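Local coordinates for protein ECF RNA polymerase sigma factor SigD (Mycobacterium tuberculosis, PDB 3VFZ) that serves as an extracytoplasmic function sigma factor, probably directing RNA polymerase to specific promoters, and is represented here by its -35 promoter-binding domain, at residues A[57-60]-A[61-65]. Numbering follows the deposited sequence.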
loop_
_atom_site.group_PDB
_atom_site.type_symbol
_atom_site.label_atom_id
_atom_site.label_comp_id
_atom_site.label_asym_id
_atom_site.label_seq_id
_atom_site.Cartn_x
_atom_site.Cartn_y
_atom_site.Cartn_z
ATOM N N VAL A 57 8.789 2.782 8.271
ATOM C CA VAL A 57 9.015 3.633 7.114
ATOM C C VAL A 57 9.262 5.104 7.461
ATOM O O VAL A 57 9.377 5.941 6.568
ATOM C CB VAL A 57 7.836 3.541 6.143
ATOM C CG1 VAL A 57 7.545 2.077 5.805
ATOM C CG2 VAL A 57 6.620 4.211 6.737
ATOM N N GLY A 58 9.331 5.417 8.750
ATOM C CA GLY A 58 9.579 6.779 9.187
ATOM C C GLY A 58 8.452 7.745 8.861
ATOM O O GLY A 58 8.688 8.800 8.268
ATOM N N SER A 59 7.226 7.381 9.237
ATOM C CA SER A 59 6.061 8.257 9.082
ATOM C C SER A 59 5.287 8.327 10.385
ATOM O O SER A 59 5.725 7.801 11.406
ATOM C CB SER A 59 5.119 7.737 7.988
ATOM O OG SER A 59 5.571 8.092 6.694
ATOM N N THR A 60 4.127 8.975 10.347
ATOM C CA THR A 60 3.192 8.892 11.450
ATOM C C THR A 60 2.157 7.835 11.111
ATOM O O THR A 60 1.998 7.466 9.950
ATOM C CB THR A 60 2.475 10.231 11.697
ATOM O OG1 THR A 60 1.925 10.718 10.469
ATOM C CG2 THR A 60 3.444 11.265 12.255
ATOM N N THR A 61 1.453 7.349 12.123
ATOM C CA THR A 61 0.377 6.397 11.897
ATOM C C THR A 61 -0.720 7.052 11.053
ATOM O O THR A 61 -1.295 6.430 10.158
ATOM C CB THR A 61 -0.208 5.917 13.230
ATOM O OG1 THR A 61 0.845 5.395 14.047
ATOM C CG2 THR A 61 -1.245 4.838 13.002
ATOM N N GLY A 62 -0.992 8.322 11.339
ATOM C CA GLY A 62 -1.943 9.098 10.562
ATOM C C GLY A 62 -1.564 9.159 9.096
ATOM O O GLY A 62 -2.417 9.001 8.230
ATOM N N ALA A 63 -0.285 9.384 8.808
ATOM C CA ALA A 63 0.169 9.424 7.423
ATOM C C ALA A 63 0.005 8.047 6.758
ATOM O O ALA A 63 -0.366 7.953 5.596
ATOM C CB ALA A 63 1.618 9.895 7.345
ATOM N N VAL A 64 0.273 6.984 7.505
ATOM C CA VAL A 64 0.120 5.629 6.967
ATOM C C VAL A 64 -1.357 5.357 6.651
ATOM O O VAL A 64 -1.678 4.841 5.591
ATOM C CB VAL A 64 0.695 4.566 7.927
ATOM C CG1 VAL A 64 0.227 3.164 7.521
ATOM C CG2 VAL A 64 2.233 4.629 7.949
ATOM N N ARG A 65 -2.257 5.740 7.554
ATOM C CA ARG A 65 -3.687 5.595 7.284
ATOM C C ARG A 65 -4.133 6.348 6.024
ATOM O O ARG A 65 -4.888 5.820 5.216
ATOM C CB ARG A 65 -4.522 6.063 8.477
ATOM C CG ARG A 65 -4.568 5.100 9.650
ATOM C CD ARG A 65 -5.531 5.635 10.730
ATOM N NE ARG A 65 -5.042 5.354 12.075
ATOM C CZ ARG A 65 -4.570 6.274 12.909
ATOM N NH1 ARG A 65 -4.538 7.551 12.551
ATOM N NH2 ARG A 65 -4.139 5.918 14.111
#
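T60 and A63 meet at the start of helix 61-80, where T60 is the N-cap. The hydroxyl T60 OG1 accepts a hydrogen bond from the backbone A63 N at 3.1 Å. The N-H points at it with an angle of 150°. This bond caps an N-H of the first turn, which has no earlier helical carbonyl to use. With chi1 at 51°, T60 OG1 is turned over the first turn and faces A63 N. The methyl A63 CB lies next to the same hydroxyl, 3.2 Å from T60 OG1.

The main chain of T60 adds a second link. V64 N donates to T60 O at 3.0 Å, the first i to i+4 bond of the helix. R65 N to T61 O, 2.9 Å, continues the pattern. T60 therefore holds the first turn through both its side chain and its carbonyl. The methyl V64 CG2 sits beside that carbonyl, 3.5 Å from T60 O. S59 adds a looser apolar contact: S59 CB is 4.2 Å from A63 CB. Further along, the side chain of R65 folds back beside T61, and T61 CG2 lies over one face of the guanidinium group, toward its rim.

Before the cap, G58 has positive phi (67°) and turns the chain out of helix 50-57. The chain then runs through S59, in an extended conformation, to T60. This is probably the turn of a helix-turn-helix DNA-binding motif, within sigma-70 region 4, and it joins helix 50-57 to helix 61-80. T61 packs on A50 and A54 of helix 50-57. V64 is buried against T53 and A54 of that helix and I39 of helix 34-46, while V57 rests on E38 and L42 of helix 34-46.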